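Local coordinates for protein SSD1 (Saccharomyces cerevisiae S288C, PDB 7AM1), which binds messenger RNAs at their untranslated regions and represses their translation, as a non-enzymatic member of the RNase II (RNR) family, at residues Q593-N598 and T737-Y742; A713-L718 and A900-T905; L718-N723 and S837-D842; S801-N804 and F810-T813; N819-K824 and P848-P853. One frame throughout, in Å; residues are numbered along the deposited sequence.

Contacts 2 and 3 are successive parts of one surface: both use helix 689-725 and share Leu718, and their centres lie 12 Å apart. They meet directly, Leu904 CD2 of contact 2 packing 3.4 Å from Cys719 SG of contact 3. Contact 5 joins this group through Pro848, whose CD is 3.7 Å from Thr721 CG2. Contact 1 sits on the same antiparallel sheet as contact 2, but their centres are 27 Å apart; its nearest atoms come within about 5 Å of contact 5. Contact 4 is also separate, about 6 Å from contact 2 at the nearest atoms. All five involve the C-terminal region of a pseudonuclease, and none contains a bound ligand.

Contact 1 (Q593-N598 and T737-Y742); sequences QNFGYN and TVLQVY
A classic beta bulge in strand 732-741, formed by Leu739 and Gln740 opposite Asp747, receives the ring of Phe595 from the last turn of helix 582-595. The ring arrives edge first: its CZ lies 3.2 Å from Leu739 O, near the ring plane, and CE1 is 3.5 Å from the same oxygen. This geometry is consistent with a weak, CH-mediated attraction between the aromatic rim and the carbonyl. The same CZ also packs 4.2 Å from Leu739 CD1.

The same carbonyl accepts a proper hydrogen bond from Gln740 NE2 at 2.8 Å, with an N-H...O angle of 150°. A bend at chi2 (-68°) folds the glutamine chain back so that its amide nitrogen meets the carbonyl of the preceding residue. NE2 consequently stands 3.6 Å from Phe595 CZ, with the amide plane 71° from the ring plane. Its second partner is a water 3.0 Å from NE2, which is linked only weakly to Asn594 ND2.

Helix 582-595 falls in the RNB region of the chain and strand 732-741 in the DIS3L2-type C-terminal region, so Phe595 joins these two regions. Leu626 of helix 617-629 touches both Phe595 and Leu739, while Glu885 and Leu886 also border the ring. Immediately beyond Phe595, Gly596 takes a positive phi in a Schellman motif and turns the chain out of the helix; its N bonds back to Gln593 O at 2.9 Å.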
# COMPACT_ATOMS: atom_id res chain seq x y z
N GLN A 593 0.76 24.88 -2.41
CA GLN A 593 0.77 26.33 -2.56
C GLN A 593 1.37 26.73 -3.90
O GLN A 593 0.88 27.66 -4.56
CB GLN A 593 1.54 26.96 -1.40
CG GLN A 593 0.73 26.99 -0.11
CD GLN A 593 1.43 27.74 1.01
OE1 GLN A 593 2.66 27.86 1.02
NE2 GLN A 593 0.66 28.25 1.96
N ASN A 594 2.42 26.03 -4.35
CA ASN A 594 2.92 26.25 -5.70
C ASN A 594 1.83 25.97 -6.72
O ASN A 594 1.73 26.67 -7.74
CB ASN A 594 4.14 25.38 -5.96
CG ASN A 594 5.34 25.77 -5.12
OD1 ASN A 594 5.41 26.88 -4.59
ND2 ASN A 594 6.31 24.87 -5.01
N PHE A 595 0.99 24.96 -6.46
CA PHE A 595 -0.13 24.68 -7.35
C PHE A 595 -1.17 25.80 -7.34
O PHE A 595 -1.96 25.90 -8.28
CB PHE A 595 -0.82 23.37 -6.95
CG PHE A 595 0.04 22.14 -7.12
CD1 PHE A 595 1.16 22.15 -7.94
CD2 PHE A 595 -0.30 20.96 -6.48
CE1 PHE A 595 1.92 21.01 -8.10
CE2 PHE A 595 0.46 19.82 -6.63
CZ PHE A 595 1.57 19.84 -7.45
N GLY A 596 -1.17 26.64 -6.30
CA GLY A 596 -2.15 27.71 -6.17
C GLY A 596 -3.22 27.46 -5.13
O GLY A 596 -4.12 28.30 -4.99
N TYR A 597 -3.15 26.36 -4.39
CA TYR A 597 -4.11 26.06 -3.33
C TYR A 597 -3.51 26.47 -1.99
O TYR A 597 -2.41 26.03 -1.64
CB TYR A 597 -4.46 24.57 -3.32
CG TYR A 597 -5.12 24.08 -4.59
CD1 TYR A 597 -4.36 23.61 -5.65
CD2 TYR A 597 -6.50 24.09 -4.72
CE1 TYR A 597 -4.96 23.16 -6.81
CE2 TYR A 597 -7.11 23.64 -5.87
CZ TYR A 597 -6.34 23.18 -6.91
OH TYR A 597 -6.96 22.74 -8.06
N ASN A 598 -4.23 27.30 -1.25
CA ASN A 598 -3.75 27.83 0.02
C ASN A 598 -4.67 27.45 1.17
O ASN A 598 -4.81 28.19 2.14
CB ASN A 598 -3.58 29.35 -0.05
CG ASN A 598 -2.69 29.79 -1.20
OD1 ASN A 598 -3.16 30.29 -2.22
ND2 ASN A 598 -1.38 29.60 -1.04
N THR A 737 -0.46 13.82 -16.38
CA THR A 737 -0.40 15.11 -15.70
C THR A 737 0.93 15.22 -14.96
O THR A 737 1.36 14.27 -14.30
CB THR A 737 -1.57 15.27 -14.72
OG1 THR A 737 -2.80 15.25 -15.45
CG2 THR A 737 -1.45 16.57 -13.94
N VAL A 738 1.57 16.38 -15.08
CA VAL A 738 2.81 16.66 -14.38
C VAL A 738 2.49 16.99 -12.93
O VAL A 738 1.67 17.86 -12.64
CB VAL A 738 3.57 17.82 -15.05
CG1 VAL A 738 4.84 18.15 -14.28
CG2 VAL A 738 3.88 17.48 -16.50
N LEU A 739 3.15 16.28 -12.00
CA LEU A 739 2.91 16.46 -10.57
C LEU A 739 4.00 17.27 -9.89
O LEU A 739 3.70 18.10 -9.02
CB LEU A 739 2.77 15.09 -9.90
CG LEU A 739 2.25 15.06 -8.47
CD1 LEU A 739 0.93 15.80 -8.35
CD2 LEU A 739 2.09 13.62 -8.00
N GLN A 740 5.27 17.05 -10.26
CA GLN A 740 6.39 17.78 -9.70
C GLN A 740 7.44 17.98 -10.79
O GLN A 740 7.64 17.10 -11.64
CB GLN A 740 7.02 17.03 -8.51
CG GLN A 740 6.22 17.10 -7.21
CD GLN A 740 6.19 18.49 -6.61
OE1 GLN A 740 7.14 18.92 -5.95
NE2 GLN A 740 5.10 19.21 -6.83
N VAL A 741 8.12 19.12 -10.75
CA VAL A 741 9.18 19.44 -11.69
C VAL A 741 10.48 19.58 -10.91
O VAL A 741 10.51 20.15 -9.82
CB VAL A 741 8.87 20.73 -12.48
CG1 VAL A 741 10.05 21.11 -13.35
CG2 VAL A 741 7.64 20.53 -13.34
N TYR A 742 11.56 19.04 -11.48
CA TYR A 742 12.88 19.10 -10.88
C TYR A 742 13.86 19.65 -11.92
O TYR A 742 13.50 19.94 -13.06
CB TYR A 742 13.32 17.72 -10.38
CG TYR A 742 12.29 17.01 -9.53
CD1 TYR A 742 12.04 17.40 -8.22
CD2 TYR A 742 11.55 15.95 -10.05
CE1 TYR A 742 11.09 16.75 -7.45
CE2 TYR A 742 10.60 15.30 -9.29
CZ TYR A 742 10.37 15.69 -7.98
OH TYR A 742 9.43 15.04 -7.23
O HOH W 1 4.75 22.13 -6.18

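Contact 2 (A713-L718 and A900-T905); sequences AIHLLL and ALPCLT
The NE2 of His715, hydrogen-bonded to Gly186 O, anchors an imidazole that meets both Pro902 and Leu904. It fixes the ring between helix 689-725 and strand 903-908, the latter an outermost strand of the five-stranded antiparallel sheet, consistent with the C-terminal S1-type OB fold of RNase II proteins. Gly186 also bonds to the backbone of Leu904, so one residue holds both partners. With CG opposite the backbone N (chi1 175°), the histidine extends from the helix toward the strand. Its CE1 comes within 3.1 Å of Pro902 O, which lies at the ring edge and near the ring plane. This carbonyl is buried and has no hydrogen-bond partner in the model; the polarised C-H of the imidazole may partly compensate.

The Leu904 side chain runs against that of His715. Leu904 CD1 sits 3.7 Å from NE2 and 3.8 Å from CD2 of His715, putting a methyl beside the nitrogen that serves Gly186.

A second, wholly apolar touch lies one residue along the helix, at Leu716, whose side chain also borders Glu314, Ile315 and Ile318 of helix 311-321. Leu716 and Pro902 cross at about a right angle, bringing CD1 of the leucine 3.9 Å from the proline CD.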
# COMPACT_ATOMS: atom_id res chain seq x y z
N ALA A 713 1.53 -7.61 -6.40
CA ALA A 713 0.82 -8.45 -7.36
C ALA A 713 0.02 -7.61 -8.35
O ALA A 713 -0.04 -7.95 -9.54
CB ALA A 713 -0.09 -9.42 -6.60
N ILE A 714 -0.58 -6.51 -7.90
CA ILE A 714 -1.20 -5.58 -8.83
C ILE A 714 -0.17 -5.07 -9.83
O ILE A 714 -0.41 -5.06 -11.04
CB ILE A 714 -1.84 -4.40 -8.07
CG1 ILE A 714 -3.05 -4.87 -7.25
CG2 ILE A 714 -2.23 -3.31 -9.05
CD1 ILE A 714 -3.55 -3.82 -6.27
N HIS A 715 0.97 -4.61 -9.32
CA HIS A 715 2.01 -4.05 -10.18
C HIS A 715 2.45 -5.06 -11.23
O HIS A 715 2.64 -4.71 -12.40
CB HIS A 715 3.19 -3.62 -9.31
CG HIS A 715 4.37 -3.13 -10.09
ND1 HIS A 715 5.36 -3.97 -10.56
CD2 HIS A 715 4.73 -1.88 -10.47
CE1 HIS A 715 6.27 -3.26 -11.20
NE2 HIS A 715 5.92 -1.99 -11.16
N LEU A 716 2.58 -6.32 -10.82
CA LEU A 716 3.01 -7.37 -11.74
C LEU A 716 2.00 -7.53 -12.88
O LEU A 716 2.37 -7.52 -14.05
CB LEU A 716 3.18 -8.67 -10.96
CG LEU A 716 3.62 -9.94 -11.68
CD1 LEU A 716 5.03 -9.75 -12.24
CD2 LEU A 716 3.56 -11.12 -10.73
N LEU A 717 0.72 -7.67 -12.54
CA LEU A 717 -0.30 -7.86 -13.56
C LEU A 717 -0.49 -6.61 -14.41
O LEU A 717 -0.79 -6.72 -15.60
CB LEU A 717 -1.62 -8.27 -12.91
CG LEU A 717 -2.77 -8.64 -13.84
CD1 LEU A 717 -2.35 -9.69 -14.85
CD2 LEU A 717 -3.96 -9.12 -13.02
N LEU A 718 -0.32 -5.43 -13.81
CA LEU A 718 -0.45 -4.19 -14.57
C LEU A 718 0.66 -4.06 -15.60
O LEU A 718 0.42 -3.61 -16.73
CB LEU A 718 -0.43 -3.00 -13.61
CG LEU A 718 -0.51 -1.63 -14.30
CD1 LEU A 718 -1.79 -1.52 -15.11
CD2 LEU A 718 -0.42 -0.52 -13.27
N ALA A 900 13.43 -9.73 -11.56
CA ALA A 900 12.41 -10.47 -10.84
C ALA A 900 11.08 -9.75 -10.91
O ALA A 900 10.01 -10.37 -11.02
CB ALA A 900 12.83 -10.67 -9.38
N LEU A 901 11.12 -8.43 -10.83
CA LEU A 901 9.94 -7.61 -11.01
C LEU A 901 10.15 -6.71 -12.21
O LEU A 901 11.24 -6.16 -12.40
CB LEU A 901 9.68 -6.76 -9.76
CG LEU A 901 9.56 -7.53 -8.44
CD1 LEU A 901 9.25 -6.58 -7.29
CD2 LEU A 901 8.50 -8.63 -8.53
N PRO A 902 9.13 -6.52 -13.05
CA PRO A 902 9.26 -5.59 -14.17
C PRO A 902 9.35 -4.16 -13.66
O PRO A 902 8.96 -3.84 -12.53
CB PRO A 902 7.99 -5.82 -14.99
CG PRO A 902 7.00 -6.35 -13.98
CD PRO A 902 7.80 -7.16 -13.01
N CYS A 903 9.86 -3.29 -14.52
CA CYS A 903 10.11 -1.89 -14.18
C CYS A 903 9.30 -1.01 -15.11
O CYS A 903 9.54 -1.00 -16.33
CB CYS A 903 11.60 -1.57 -14.29
SG CYS A 903 12.64 -2.61 -13.24
N LEU A 904 8.38 -0.24 -14.55
CA LEU A 904 7.66 0.75 -15.33
C LEU A 904 8.57 1.94 -15.59
O LEU A 904 9.28 2.41 -14.69
CB LEU A 904 6.41 1.22 -14.59
CG LEU A 904 5.38 0.13 -14.31
CD1 LEU A 904 4.36 0.61 -13.27
CD2 LEU A 904 4.69 -0.27 -15.61
N THR A 905 8.56 2.42 -16.83
CA THR A 905 9.38 3.56 -17.21
C THR A 905 8.54 4.47 -18.10
O THR A 905 7.66 4.01 -18.83
CB THR A 905 10.65 3.14 -17.96
OG1 THR A 905 10.30 2.43 -19.16
CG2 THR A 905 11.54 2.26 -17.09

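Contact 3 (L718-N723 and S837-D842); sequences LCKTIN and SKELSD
A salt bridge between Lys720 and Glu839 spans the gap between two helices, 689-725 and 834-842. The packing is helix against helix but widely spaced: the nearest CA atoms, those of Thr721 and Ser837, are 9.2 Å apart, and only 133 Å² is buried in total. Side chains must therefore do the reaching.

The ionic part has both carboxylate oxygens close to the ammonium. Lys720 NZ is 2.6 Å from Glu839 OE1 and 3.0 Å from OE2, and its CE is 4.0 Å from each, which places the lysine end in front of the carboxylate fork. The two chains come from opposite directions. Glu839 is extended throughout, with CG opposite its backbone N (chi1 -174°). Lys720 starts equally straight but bends at chi3 and chi4, a turn that steers NZ to the oxygens. The lysine is exposed, so this bridge lies at the solvent-facing border of the contact.

The van der Waals part is deeper, a methyl meeting a hydroxyl. Thr721 and Leu840, both buried, reach toward each other tip to tip. The threonine hydroxyl donates to Leu717 O one turn earlier, so its proton is already used within its own helix. Leu836, also of helix 834-842, touches both Lys720 and Thr721, lying beside both parts. At the meeting point, Leu840 CD1 is 4.1 Å from Thr721 OG1 and 4.4 Å from its CG2.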
# COMPACT_ATOMS: atom_id res chain seq x y z
N LEU A 718 -0.32 -5.43 -13.81
CA LEU A 718 -0.45 -4.19 -14.57
C LEU A 718 0.66 -4.06 -15.60
O LEU A 718 0.42 -3.61 -16.73
CB LEU A 718 -0.43 -3.00 -13.61
CG LEU A 718 -0.51 -1.63 -14.30
CD1 LEU A 718 -1.79 -1.52 -15.11
CD2 LEU A 718 -0.42 -0.52 -13.27
N CYS A 719 1.89 -4.44 -15.23
CA CYS A 719 2.99 -4.38 -16.19
C CYS A 719 2.74 -5.33 -17.36
O CYS A 719 2.99 -4.98 -18.51
CB CYS A 719 4.30 -4.73 -15.49
SG CYS A 719 4.92 -3.44 -14.42
N LYS A 720 2.25 -6.53 -17.07
CA LYS A 720 1.88 -7.47 -18.12
C LYS A 720 0.79 -6.89 -19.02
O LYS A 720 0.82 -7.07 -20.25
CB LYS A 720 1.42 -8.77 -17.48
CG LYS A 720 0.96 -9.84 -18.44
CD LYS A 720 0.71 -11.13 -17.67
CE LYS A 720 -0.41 -11.96 -18.26
NZ LYS A 720 -1.27 -12.52 -17.18
N THR A 721 -0.18 -6.19 -18.43
CA THR A 721 -1.27 -5.60 -19.20
C THR A 721 -0.77 -4.44 -20.05
O THR A 721 -1.14 -4.32 -21.23
CB THR A 721 -2.38 -5.13 -18.24
OG1 THR A 721 -2.92 -6.25 -17.52
CG2 THR A 721 -3.49 -4.47 -19.01
N ILE A 722 0.09 -3.60 -19.48
CA ILE A 722 0.65 -2.49 -20.24
C ILE A 722 1.41 -3.01 -21.46
O ILE A 722 1.35 -2.42 -22.55
CB ILE A 722 1.55 -1.63 -19.33
CG1 ILE A 722 0.69 -0.78 -18.39
CG2 ILE A 722 2.47 -0.76 -20.17
CD1 ILE A 722 1.46 -0.17 -17.23
N ASN A 723 2.14 -4.11 -21.30
CA ASN A 723 2.93 -4.62 -22.41
C ASN A 723 2.06 -5.36 -23.43
O ASN A 723 2.40 -5.40 -24.62
CB ASN A 723 4.03 -5.55 -21.91
CG ASN A 723 5.19 -4.78 -21.29
OD1 ASN A 723 5.32 -3.57 -21.47
ND2 ASN A 723 6.04 -5.49 -20.57
N SER A 837 -7.55 -10.50 -22.18
CA SER A 837 -8.88 -9.97 -21.91
C SER A 837 -9.75 -11.02 -21.22
O SER A 837 -10.51 -10.70 -20.30
CB SER A 837 -9.52 -9.50 -23.21
OG SER A 837 -10.66 -8.70 -22.94
N LYS A 838 -9.63 -12.28 -21.64
CA LYS A 838 -10.32 -13.36 -20.95
C LYS A 838 -9.80 -13.52 -19.52
O LYS A 838 -10.59 -13.70 -18.59
CB LYS A 838 -10.15 -14.66 -21.73
CG LYS A 838 -10.85 -15.88 -21.12
CD LYS A 838 -12.35 -15.68 -21.02
N GLU A 839 -8.48 -13.45 -19.34
CA GLU A 839 -7.91 -13.60 -18.01
C GLU A 839 -8.44 -12.53 -17.06
O GLU A 839 -8.89 -12.84 -15.96
CB GLU A 839 -6.38 -13.53 -18.10
CG GLU A 839 -5.66 -13.82 -16.79
CD GLU A 839 -4.15 -13.74 -16.93
OE1 GLU A 839 -3.49 -13.13 -16.06
OE2 GLU A 839 -3.62 -14.29 -17.92
N LEU A 840 -8.39 -11.27 -17.48
CA LEU A 840 -8.86 -10.18 -16.63
C LEU A 840 -10.35 -10.32 -16.34
O LEU A 840 -10.80 -10.04 -15.22
CB LEU A 840 -8.56 -8.84 -17.29
CG LEU A 840 -7.08 -8.56 -17.57
CD1 LEU A 840 -6.91 -7.15 -18.11
CD2 LEU A 840 -6.24 -8.76 -16.32
N SER A 841 -11.13 -10.73 -17.34
CA SER A 841 -12.56 -10.93 -17.14
C SER A 841 -12.81 -12.00 -16.08
O SER A 841 -13.63 -11.81 -15.17
CB SER A 841 -13.22 -11.31 -18.46
OG SER A 841 -14.60 -11.59 -18.29
N ASP A 842 -12.09 -13.12 -16.17
CA ASP A 842 -12.23 -14.18 -15.17
C ASP A 842 -11.90 -13.66 -13.78
O ASP A 842 -12.57 -14.00 -12.80
CB ASP A 842 -11.33 -15.36 -15.53
CG ASP A 842 -11.75 -16.05 -16.81
OD1 ASP A 842 -12.95 -16.00 -17.16
OD2 ASP A 842 -10.87 -16.63 -17.48

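Contact 4 (S801-N804 and F810-T813); sequences SYRN and FRST
Arg803 and Arg811 bring their guanidinium groups together from opposite directions. The nearest CA atoms of the two segments, those of Arg803 and Phe810, are 11.7 Å apart, so the contact depends on two long side chains. The NH1 atoms of the two arginines are 3.1 Å apart. Both are donors, so this is a proximity of like charges and not a bond. Arg811 is modelled in two conformers; the approach is measured for one of them and is therefore doubtful.

Their chains take different routes. Arg803 runs straight through its first two torsions, then bends at chi3 (-90°), turning its guanidinium so that Arg811 NH1 lies at its edge, near its plane. Arg811 instead bends early, at chi2 (90°), and is extended beyond. The planes end 36° apart, with Arg803 NH1 3.5 Å from both CZ and NH2 of Arg811.

Both residues lie in the long loop between strand 777-782 and helix 814-827. Arg803 belongs to a short 3-10 segment begun by an ST turn, in which Ser801 OG accepts from Arg803 N at 3.2 Å; farther on, Thr813 is the N-cap of helix 814-827.

Acidic partners probably offset the charges. Glu796 forms a salt bridge with Arg803 NE, and Glu896 with Arg811 NH2. Lys809 O accepts from Arg811 NH1, the nitrogen nearest Arg803 in this conformer.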
# COMPACT_ATOMS: atom_id res chain seq x y z
N SER A 801 24.90 -1.40 -18.40
CA SER A 801 23.58 -0.79 -18.29
C SER A 801 22.50 -1.84 -18.10
O SER A 801 22.58 -2.95 -18.64
CB SER A 801 23.28 0.05 -19.53
OG SER A 801 21.99 0.64 -19.45
N TYR A 802 21.47 -1.48 -17.33
CA TYR A 802 20.28 -2.32 -17.20
C TYR A 802 19.68 -2.66 -18.56
O TYR A 802 19.05 -3.72 -18.71
CB TYR A 802 19.22 -1.59 -16.36
CG TYR A 802 18.54 -0.52 -17.17
CD1 TYR A 802 19.15 0.71 -17.37
CD2 TYR A 802 17.31 -0.74 -17.77
CE1 TYR A 802 18.55 1.69 -18.13
CE2 TYR A 802 16.70 0.24 -18.53
CZ TYR A 802 17.33 1.46 -18.71
OH TYR A 802 16.73 2.43 -19.47
N ARG A 803 19.85 -1.78 -19.55
CA ARG A 803 19.26 -2.02 -20.86
C ARG A 803 19.72 -3.34 -21.46
O ARG A 803 18.96 -3.99 -22.18
CB ARG A 803 19.62 -0.88 -21.82
CG ARG A 803 18.75 -0.83 -23.06
CD ARG A 803 19.09 0.36 -23.93
NE ARG A 803 18.30 1.52 -23.54
CZ ARG A 803 17.05 1.72 -23.94
NH1 ARG A 803 16.45 0.85 -24.74
NH2 ARG A 803 16.40 2.80 -23.53
N ASN A 804 20.96 -3.75 -21.17
CA ASN A 804 21.50 -4.96 -21.76
C ASN A 804 20.71 -6.19 -21.33
O ASN A 804 20.67 -7.19 -22.06
CB ASN A 804 22.97 -5.12 -21.35
CG ASN A 804 23.78 -5.86 -22.39
OD1 ASN A 804 23.71 -5.57 -23.58
ND2 ASN A 804 24.58 -6.82 -21.93
N PHE A 810 12.11 -4.22 -28.31
CA PHE A 810 11.61 -3.57 -29.52
C PHE A 810 10.67 -2.42 -29.19
O PHE A 810 9.75 -2.57 -28.37
CB PHE A 810 10.89 -4.58 -30.42
CG PHE A 810 10.15 -3.94 -31.56
CD1 PHE A 810 10.85 -3.36 -32.60
CD2 PHE A 810 8.77 -3.88 -31.56
CE1 PHE A 810 10.18 -2.75 -33.64
CE2 PHE A 810 8.10 -3.27 -32.60
CZ PHE A 810 8.80 -2.70 -33.64
N ARG A 811 10.92 -1.27 -29.81
CA ARG A 811 10.05 -0.10 -29.70
C ARG A 811 9.73 0.42 -31.09
O ARG A 811 10.64 0.67 -31.89
CB ARG A 811 10.71 1.03 -28.88
CG ARG A 811 10.62 0.87 -27.37
CD ARG A 811 11.80 0.10 -26.83
NE ARG A 811 12.05 0.45 -25.44
CZ ARG A 811 13.06 -0.03 -24.72
NH1 ARG A 811 13.92 -0.88 -25.26
NH2 ARG A 811 13.21 0.35 -23.45
N SER A 812 8.45 0.58 -31.37
CA SER A 812 7.99 1.20 -32.61
C SER A 812 8.18 2.72 -32.53
O SER A 812 8.51 3.28 -31.49
CB SER A 812 6.52 0.89 -32.86
OG SER A 812 5.71 1.64 -31.96
N THR A 813 7.98 3.39 -33.67
CA THR A 813 8.03 4.84 -33.65
C THR A 813 6.79 5.39 -32.94
O THR A 813 5.75 4.73 -32.85
CB THR A 813 8.05 5.41 -35.07
OG1 THR A 813 6.78 5.15 -35.68
CG2 THR A 813 9.16 4.79 -35.91

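Contact 5 (N819-K824 and P848-P853); sequences NIELDK and PNLRLP
An apolar contact between Leu822 and Leu852, and a methyl of Leu850 set against the carboxylate of Glu821, join helix 814-827 to the irregular chain 848-853. In the apolar pair the side chains run antiparallel alongside each other, with Leu822 CD2 4.1 Å from Leu852 CD1. Leu852 CD1 also lies 4.0 Å from Glu821 O, so Leu852 rests against the helix backbone.

Methyl-to-carboxylate contacts make up the rest. Glu821 is extended beyond CG, and Leu850 crosses it at about a right angle. Leu850 CD1 is 3.2 Å from Glu821 CD, 3.4 Å from OE2 and 3.6 Å from OE1, which puts the methyl over the carboxylate group in tight packing. Leu852 CD2 adds a further contact, 3.8 Å from OE1 of Glu821.

The polar bonds run to neighbours. Glu821 OE2 accepts from the backbone N of Leu733 in strand 732-741, tying the helix to the C-terminal sheet. The irregular chain is held to the same strand by a backbone bond between Arg851 and Met735, while the Arg851 side chain makes salt bridges to Glu752 and Asp618.

A buried carboxylate pressed by two leucine methyls is in a weakly polar setting that would be expected to raise its pKa, whereas the N-H of Leu733 would tend to stabilise the negative charge.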
# COMPACT_ATOMS: atom_id res chain seq x y z
N ASN A 819 -1.21 6.27 -34.08
CA ASN A 819 -2.19 5.82 -35.06
C ASN A 819 -3.04 4.68 -34.52
O ASN A 819 -4.28 4.75 -34.55
CB ASN A 819 -1.48 5.39 -36.34
CG ASN A 819 -1.05 6.56 -37.19
OD1 ASN A 819 -1.63 7.64 -37.12
ND2 ASN A 819 -0.01 6.36 -37.99
N ILE A 820 -2.40 3.62 -34.03
CA ILE A 820 -3.16 2.45 -33.60
C ILE A 820 -4.11 2.82 -32.47
O ILE A 820 -5.27 2.39 -32.46
CB ILE A 820 -2.21 1.30 -33.20
CG1 ILE A 820 -3.02 0.08 -32.78
CG2 ILE A 820 -1.28 1.73 -32.08
CD1 ILE A 820 -2.39 -1.24 -33.17
N GLU A 821 -3.64 3.61 -31.51
CA GLU A 821 -4.47 3.96 -30.36
C GLU A 821 -5.67 4.80 -30.78
O GLU A 821 -6.81 4.53 -30.38
CB GLU A 821 -3.64 4.70 -29.32
CG GLU A 821 -2.66 3.82 -28.58
CD GLU A 821 -1.84 4.60 -27.58
OE1 GLU A 821 -2.02 5.83 -27.50
OE2 GLU A 821 -1.03 3.97 -26.86
N LEU A 822 -5.43 5.85 -31.57
CA LEU A 822 -6.52 6.76 -31.95
C LEU A 822 -7.51 6.09 -32.89
O LEU A 822 -8.72 6.33 -32.80
CB LEU A 822 -5.93 8.02 -32.58
CG LEU A 822 -5.41 9.06 -31.58
CD1 LEU A 822 -4.69 10.18 -32.31
CD2 LEU A 822 -6.55 9.64 -30.75
N ASP A 823 -7.03 5.25 -33.81
CA ASP A 823 -7.94 4.51 -34.68
C ASP A 823 -8.87 3.62 -33.87
O ASP A 823 -10.06 3.50 -34.19
CB ASP A 823 -7.15 3.69 -35.70
CG ASP A 823 -6.49 4.55 -36.77
OD1 ASP A 823 -6.75 5.77 -36.80
OD2 ASP A 823 -5.72 4.00 -37.59
N LYS A 824 -8.34 2.98 -32.83
CA LYS A 824 -9.16 2.13 -31.97
C LYS A 824 -10.11 2.94 -31.10
O LYS A 824 -11.18 2.44 -30.72
CB LYS A 824 -8.26 1.25 -31.10
CG LYS A 824 -7.87 -0.06 -31.78
CD LYS A 824 -6.56 -0.61 -31.26
CE LYS A 824 -6.25 -1.96 -31.89
N PRO A 848 -7.17 -1.09 -18.30
CA PRO A 848 -6.96 0.36 -18.18
C PRO A 848 -7.35 1.08 -19.46
O PRO A 848 -7.19 0.57 -20.57
CB PRO A 848 -5.46 0.48 -17.89
CG PRO A 848 -5.05 -0.86 -17.38
CD PRO A 848 -5.92 -1.84 -18.09
N ASN A 849 -7.88 2.29 -19.29
CA ASN A 849 -8.23 3.16 -20.40
C ASN A 849 -7.12 4.17 -20.65
O ASN A 849 -6.53 4.71 -19.70
CB ASN A 849 -9.54 3.91 -20.11
CG ASN A 849 -10.72 2.99 -20.04
OD1 ASN A 849 -10.80 1.99 -20.77
ND2 ASN A 849 -11.66 3.29 -19.15
N LEU A 850 -6.82 4.42 -21.91
CA LEU A 850 -5.87 5.46 -22.26
C LEU A 850 -6.53 6.83 -22.18
O LEU A 850 -7.74 6.97 -22.38
CB LEU A 850 -5.31 5.24 -23.66
CG LEU A 850 -4.52 3.95 -23.88
CD1 LEU A 850 -4.04 3.86 -25.32
CD2 LEU A 850 -3.35 3.89 -22.94
N ARG A 851 -5.73 7.84 -21.86
CA ARG A 851 -6.17 9.24 -21.94
C ARG A 851 -5.63 9.80 -23.25
O ARG A 851 -4.42 10.02 -23.39
CB ARG A 851 -5.69 10.05 -20.73
CG ARG A 851 -6.08 11.53 -20.79
CD ARG A 851 -7.48 11.79 -20.27
NE ARG A 851 -7.57 11.50 -18.84
CZ ARG A 851 -7.45 12.40 -17.87
NH1 ARG A 851 -7.25 13.69 -18.15
NH2 ARG A 851 -7.53 12.02 -16.61
N LEU A 852 -6.52 10.02 -24.20
CA LEU A 852 -6.13 10.48 -25.52
C LEU A 852 -6.51 11.94 -25.71
O LEU A 852 -7.44 12.43 -25.06
CB LEU A 852 -6.82 9.62 -26.60
CG LEU A 852 -6.55 8.12 -26.46
CD1 LEU A 852 -7.29 7.33 -27.50
CD2 LEU A 852 -5.05 7.83 -26.54
N PRO A 853 -5.82 12.67 -26.58
CA PRO A 853 -6.19 14.08 -26.81
C PRO A 853 -7.50 14.16 -27.58
O PRO A 853 -7.67 13.49 -28.60
CB PRO A 853 -5.01 14.64 -27.61
CG PRO A 853 -4.50 13.46 -28.36
CD PRO A 853 -4.68 12.27 -27.44